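PDB 5ZX1: ENT from Trypanosoma brucei brucei, which is of uncertain function but carries an all-helical ENT domain, the part described here, that probably serves in transcription or chromatin regulation. Local coordinates for residues Y45-M54 with E85-V95. Numbering follows the deposited sequence.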
ATOM      1  N   TYR A  45       5.298  -1.054  -2.053  1.00 63.91           N
ATOM      2  CA  TYR A  45       3.981  -1.648  -2.273  1.00 61.81           C
ATOM      3  C   TYR A  45       3.173  -1.689  -0.965  1.00 63.93           C
ATOM      4  O   TYR A  45       1.970  -1.392  -0.953  1.00 65.63           O
ATOM      5  CB  TYR A  45       4.088  -3.053  -2.877  1.00 58.56           C
ATOM      6  CG  TYR A  45       2.770  -3.522  -3.475  1.00 63.17           C
ATOM      7  CD1 TYR A  45       2.335  -3.034  -4.702  1.00 60.68           C
ATOM      8  CD2 TYR A  45       1.962  -4.436  -2.809  1.00 63.21           C
ATOM      9  CE1 TYR A  45       1.149  -3.429  -5.248  1.00 60.31           C
ATOM     10  CE2 TYR A  45       0.750  -4.856  -3.353  1.00 62.97           C
ATOM     11  CZ  TYR A  45       0.354  -4.341  -4.580  1.00 64.45           C
ATOM     12  OH  TYR A  45      -0.836  -4.724  -5.152  1.00 58.69           O
ATOM     13  N   ARG A  46       3.828  -2.053   0.132  1.00 64.77           N
ATOM     14  CA  ARG A  46       3.153  -2.169   1.422  1.00 65.43           C
ATOM     15  C   ARG A  46       2.500  -0.849   1.813  1.00 62.57           C
ATOM     16  O   ARG A  46       1.299  -0.774   2.098  1.00 58.90           O
ATOM     17  CB  ARG A  46       4.143  -2.603   2.510  1.00 69.03           C
ATOM     18  CG  ARG A  46       3.518  -2.727   3.893  1.00 69.84           C
ATOM     19  CD  ARG A  46       4.571  -2.903   4.962  1.00 72.26           C
ATOM     20  NE  ARG A  46       3.995  -2.776   6.302  1.00 84.75           N
ATOM     21  CZ  ARG A  46       4.161  -1.728   7.110  1.00 85.49           C
ATOM     22  NH1 ARG A  46       3.580  -1.723   8.306  1.00 80.06           N
ATOM     23  NH2 ARG A  46       4.906  -0.690   6.736  1.00 83.61           N
ATOM     24  N   SER A  47       3.300   0.206   1.802  1.00 59.13           N
ATOM     25  CA  SER A  47       2.807   1.501   2.187  1.00 59.13           C
ATOM     26  C   SER A  47       1.701   1.942   1.226  1.00 62.83           C
ATOM     27  O   SER A  47       0.816   2.721   1.598  1.00 67.89           O
ATOM     28  CB  SER A  47       3.946   2.513   2.207  1.00 57.64           C
ATOM     29  OG  SER A  47       4.266   2.875   0.885  1.00 68.74           O
ATOM     30  N   LEU A  48       1.737   1.427   0.001  1.00 59.33           N
ATOM     31  CA  LEU A  48       0.705   1.724  -0.986  1.00 58.89           C
ATOM     32  C   LEU A  48      -0.630   1.101  -0.610  1.00 57.22           C
ATOM     33  O   LEU A  48      -1.675   1.737  -0.725  1.00 56.04           O
ATOM     34  CB  LEU A  48       1.126   1.220  -2.363  1.00 65.27           C
ATOM     35  CG  LEU A  48       1.362   2.231  -3.478  1.00 70.34           C
ATOM     36  CD1 LEU A  48       1.342   1.481  -4.791  1.00 72.47           C
ATOM     37  CD2 LEU A  48       0.304   3.309  -3.462  1.00 63.50           C
ATOM     38  N   CYS A  49      -0.603  -0.158  -0.194  1.00 58.13           N
ATOM     39  CA  CYS A  49      -1.826  -0.808   0.265  1.00 58.09           C
ATOM     40  C   CYS A  49      -2.448  -0.101   1.480  1.00 59.88           C
ATOM     41  O   CYS A  49      -3.648   0.146   1.517  1.00 60.29           O
ATOM     42  CB  CYS A  49      -1.536  -2.266   0.607  1.00 58.47           C
ATOM     43  SG  CYS A  49      -1.271  -3.287  -0.850  1.00 64.51           S
ATOM     44  N   ARG A  50      -1.626   0.226   2.471  1.00 62.25           N
ATOM     45  CA  ARG A  50      -2.136   0.754   3.737  1.00 63.82           C
ATOM     46  C   ARG A  50      -2.856   2.064   3.497  1.00 64.52           C
ATOM     47  O   ARG A  50      -4.028   2.250   3.859  1.00 64.08           O
ATOM     48  CB  ARG A  50      -0.997   0.949   4.743  1.00 64.02           C
ATOM     49  CG  ARG A  50      -0.203  -0.314   4.996  1.00 68.98           C
ATOM     50  CD  ARG A  50       1.199  -0.004   5.485  1.00 67.59           C
ATOM     51  NE  ARG A  50       1.162   0.942   6.587  1.00 68.66           N
ATOM     52  CZ  ARG A  50       0.795   0.642   7.829  1.00 75.93           C
ATOM     53  NH1 ARG A  50       0.413  -0.588   8.152  1.00 71.77           N
ATOM     54  NH2 ARG A  50       0.792   1.597   8.743  1.00 65.13           N
ATOM     55  N   VAL A  51      -2.130   2.957   2.852  1.00 56.34           N
ATOM     56  CA  VAL A  51      -2.604   4.276   2.533  1.00 58.73           C
ATOM     57  C   VAL A  51      -3.853   4.274   1.628  1.00 62.28           C
ATOM     58  O   VAL A  51      -4.793   5.034   1.857  1.00 65.14           O
ATOM     59  CB  VAL A  51      -1.431   5.051   1.912  1.00 58.06           C
ATOM     60  CG1 VAL A  51      -1.907   6.087   0.981  1.00 63.70           C
ATOM     61  CG2 VAL A  51      -0.590   5.658   3.001  1.00 59.69           C
ATOM     62  N   LEU A  52      -3.896   3.427   0.610  1.00 61.50           N
ATOM     63  CA  LEU A  52      -5.100   3.393  -0.216  1.00 62.42           C
ATOM     64  C   LEU A  52      -6.284   2.845   0.588  1.00 64.27           C
ATOM     65  O   LEU A  52      -7.445   3.190   0.326  1.00 61.89           O
ATOM     66  CB  LEU A  52      -4.875   2.563  -1.483  1.00 60.04           C
ATOM     67  CG  LEU A  52      -3.958   3.249  -2.494  1.00 60.63           C
ATOM     68  CD1 LEU A  52      -4.010   2.588  -3.873  1.00 58.67           C
ATOM     69  CD2 LEU A  52      -4.271   4.737  -2.578  1.00 58.51           C
ATOM     70  N   CYS A  53      -5.993   2.011   1.583  1.00 60.80           N
ATOM     71  CA  CYS A  53      -7.043   1.511   2.462  1.00 68.52           C
ATOM     72  C   CYS A  53      -7.462   2.550   3.509  1.00 66.38           C
ATOM     73  O   CYS A  53      -8.596   2.542   3.980  1.00 70.38           O
ATOM     74  CB  CYS A  53      -6.588   0.232   3.151  1.00 59.87           C
ATOM     75  SG  CYS A  53      -6.409  -1.132   2.036  1.00 69.76           S
ATOM     76  N   MET A  54      -6.554   3.440   3.887  1.00 64.28           N
ATOM     77  CA  MET A  54      -6.921   4.501   4.811  1.00 63.41           C
ATOM     78  C   MET A  54      -7.961   5.418   4.191  1.00 66.64           C
ATOM     79  O   MET A  54      -8.825   5.954   4.886  1.00 73.91           O
ATOM     80  CB  MET A  54      -5.706   5.313   5.218  1.00 64.26           C
ATOM     81  CG  MET A  54      -4.789   4.615   6.183  1.00 64.69           C
ATOM     82  SD  MET A  54      -3.382   5.708   6.476  1.00 65.87           S
ATOM     83  CE  MET A  54      -2.342   4.670   7.514  1.00 64.72           C
ATOM     84  N   GLU A  85       0.075  -8.432   1.193  1.00 70.25           N
ATOM     85  CA  GLU A  85       0.216  -7.058   1.668  1.00 73.05           C
ATOM     86  C   GLU A  85      -1.125  -6.331   1.731  1.00 72.51           C
ATOM     87  O   GLU A  85      -1.382  -5.578   2.664  1.00 75.09           O
ATOM     88  CB  GLU A  85       1.183  -6.271   0.776  1.00 64.43           C
ATOM     89  CG  GLU A  85       2.611  -6.728   0.869  1.00 76.16           C
ATOM     90  CD  GLU A  85       3.151  -6.636   2.285  1.00 80.43           C
ATOM     91  OE1 GLU A  85       2.860  -5.626   2.967  1.00 76.66           O
ATOM     92  OE2 GLU A  85       3.854  -7.580   2.717  1.00 91.32           O
ATOM     93  N   LEU A  86      -1.977  -6.549   0.736  1.00 72.99           N
ATOM     94  CA  LEU A  86      -3.272  -5.882   0.718  1.00 73.24           C
ATOM     95  C   LEU A  86      -4.162  -6.405   1.843  1.00 74.53           C
ATOM     96  O   LEU A  86      -4.854  -5.633   2.519  1.00 72.94           O
ATOM     97  CB  LEU A  86      -3.970  -6.067  -0.631  1.00 70.70           C
ATOM     98  CG  LEU A  86      -5.355  -5.425  -0.704  1.00 67.99           C
ATOM     99  CD1 LEU A  86      -5.248  -3.926  -0.481  1.00 65.90           C
ATOM    100  CD2 LEU A  86      -5.989  -5.714  -2.043  1.00 73.69           C
ATOM    101  N   ALA A  87      -4.149  -7.722   2.028  1.00 74.41           N
ATOM    102  CA  ALA A  87      -4.901  -8.348   3.103  1.00 72.98           C
ATOM    103  C   ALA A  87      -4.432  -7.798   4.459  1.00 72.83           C
ATOM    104  O   ALA A  87      -5.243  -7.438   5.310  1.00 75.58           O
ATOM    105  CB  ALA A  87      -4.752  -9.862   3.043  1.00 65.50           C
ATOM    106  N   ALA A  88      -3.116  -7.705   4.630  1.00 74.90           N
ATOM    107  CA  ALA A  88      -2.519  -7.210   5.869  1.00 71.80           C
ATOM    108  C   ALA A  88      -2.913  -5.764   6.153  1.00 77.87           C
ATOM    109  O   ALA A  88      -3.194  -5.399   7.298  1.00 83.50           O
ATOM    110  CB  ALA A  88      -1.004  -7.331   5.808  1.00 68.28           C
ATOM    111  N   ALA A  89      -2.932  -4.937   5.116  1.00 73.90           N
ATOM    112  CA  ALA A  89      -3.218  -3.526   5.315  1.00 74.76           C
ATOM    113  C   ALA A  89      -4.682  -3.322   5.687  1.00 73.36           C
ATOM    114  O   ALA A  89      -5.014  -2.455   6.494  1.00 75.94           O
ATOM    115  CB  ALA A  89      -2.865  -2.737   4.074  1.00 71.26           C
ATOM    116  N   ARG A  90      -5.554  -4.134   5.103  1.00 77.39           N
ATOM    117  CA  ARG A  90      -6.990  -4.031   5.355  1.00 73.29           C
ATOM    118  C   ARG A  90      -7.321  -4.232   6.830  1.00 75.56           C
ATOM    119  O   ARG A  90      -8.257  -3.632   7.361  1.00 78.64           O
ATOM    120  CB  ARG A  90      -7.747  -5.054   4.509  1.00 75.30           C
ATOM    121  CG  ARG A  90      -8.127  -4.557   3.118  1.00 80.27           C
ATOM    122  CD  ARG A  90      -9.216  -5.446   2.512  1.00 88.72           C
ATOM    123  NE  ARG A  90      -9.561  -5.073   1.139  1.00 89.16           N
ATOM    124  CZ  ARG A  90      -9.114  -5.702   0.055  1.00 81.99           C
ATOM    125  NH1 ARG A  90      -9.493  -5.287  -1.145  1.00 81.84           N
ATOM    126  NH2 ARG A  90      -8.293  -6.743   0.175  1.00 87.49           N
ATOM    127  N   GLU A  91      -6.532  -5.065   7.492  1.00 77.44           N
ATOM    128  CA  GLU A  91      -6.819  -5.445   8.862  1.00 79.16           C
ATOM    129  C   GLU A  91      -5.865  -4.789   9.868  1.00 76.88           C
ATOM    130  O   GLU A  91      -6.015  -4.954  11.072  1.00 77.69           O
ATOM    131  CB  GLU A  91      -6.750  -6.960   8.988  1.00 74.04           C
ATOM    132  CG  GLU A  91      -5.336  -7.468   9.147  1.00 87.21           C
ATOM    133  CD  GLU A  91      -5.286  -8.965   9.359  1.00104.06           C
ATOM    134  OE1 GLU A  91      -4.226  -9.480   9.800  1.00 98.77           O
ATOM    135  OE2 GLU A  91      -6.319  -9.619   9.083  1.00104.31           O
ATOM    136  N   ASP A  92      -4.875  -4.056   9.379  1.00 76.55           N
ATOM    137  CA  ASP A  92      -3.998  -3.311  10.269  1.00 68.71           C
ATOM    138  C   ASP A  92      -4.834  -2.318  11.078  1.00 69.70           C
ATOM    139  O   ASP A  92      -5.796  -1.735  10.553  1.00 73.83           O
ATOM    140  CB  ASP A  92      -2.915  -2.591   9.471  1.00 72.48           C
ATOM    141  CG  ASP A  92      -2.096  -1.656  10.319  1.00 72.87           C
ATOM    142  OD1 ASP A  92      -2.598  -0.553  10.626  1.00 73.39           O
ATOM    143  OD2 ASP A  92      -0.951  -2.022  10.669  1.00 75.97           O
ATOM    144  N   VAL A  93      -4.471  -2.137  12.352  1.00 71.72           N
ATOM    145  CA  VAL A  93      -5.247  -1.313  13.297  1.00 74.83           C
ATOM    146  C   VAL A  93      -5.143   0.196  13.040  1.00 68.70           C
ATOM    147  O   VAL A  93      -6.137   0.920  13.117  1.00 66.26           O
ATOM    148  CB  VAL A  93      -4.832  -1.607  14.750  1.00 70.72           C
ATOM    149  CG1 VAL A  93      -5.734  -0.843  15.707  1.00 67.49           C
ATOM    150  CG2 VAL A  93      -4.893  -3.101  15.029  1.00 68.16           C
ATOM    151  N   LEU A  94      -3.939   0.676  12.765  1.00 68.11           N
ATOM    152  CA  LEU A  94      -3.786   2.081  12.407  1.00 66.74           C
ATOM    153  C   LEU A  94      -4.627   2.360  11.149  1.00 71.65           C
ATOM    154  O   LEU A  94      -5.431   3.293  11.137  1.00 71.88           O
ATOM    155  CB  LEU A  94      -2.311   2.424  12.188  1.00 67.65           C
ATOM    156  CG  LEU A  94      -1.970   3.876  11.834  1.00 66.16           C
ATOM    157  CD1 LEU A  94      -2.550   4.842  12.847  1.00 64.88           C
ATOM    158  CD2 LEU A  94      -0.471   4.057  11.741  1.00 66.97           C
ATOM    159  N   VAL A  95      -4.495   1.508  10.129  1.00 72.40           N
ATOM    160  CA  VAL A  95      -5.199   1.712   8.858  1.00 70.19           C
ATOM    161  C   VAL A  95      -6.700   1.812   9.090  1.00 69.81           C
ATOM    162  O   VAL A  95      -7.334   2.800   8.698  1.00 63.15           O
ATOM    163  CB  VAL A  95      -4.887   0.586   7.819  1.00 68.75           C
ATOM    164  CG1 VAL A  95      -5.693   0.798   6.558  1.00 63.52           C
ATOM    165  CG2 VAL A  95      -3.394   0.534   7.475  1.00 67.90           C
TER
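D92, at the N-cap of helix 93-101, meets R50 of helix 30-56 through one carboxylate oxygen: R50 NH1 reaches D92 OD2 at 3.2 Å, a salt bridge with a weak hydrogen bond. OD2 lies at the edge of the guanidinium, in its plane, although the carboxylate itself is turned 85° from that plane. The other oxygen, OD1, accepts from V95 N at 2.8 Å through its anti lone pair, so D92 caps helix 93-101 and is gripped from both segments. R50 bends at CG-CD (chi3 50°), which brings its guanidinium back toward V95 CG2 on one face, while R46 NH1 lies over the opposite one. In this helical ENT domain, the 45-54 segment of helix 30-56 crosses the 85-91 segment of helix 79-91 at 42°, their axes 8.2 Å apart at closest approach; helix 62-74 touches helix 30-56 through Y45, L48 and L52. Small side chains probably allow this approach: A89 CB rests 3.6 Å from R50 CA, and C53 fits as a knob into the hole formed by L86, A89, R90 and V95. Within that hole C53 CB touches V95 CG1 at 3.6 Å, whereas SG faces L86 CD1. One turn earlier, C49 SG lies against the backbone of L86, 3.6 Å from its CA. E85 folds back at chi2, placing OE1 against the aliphatic CB and CG of R46, while its OE2 is salt-bridged to R81.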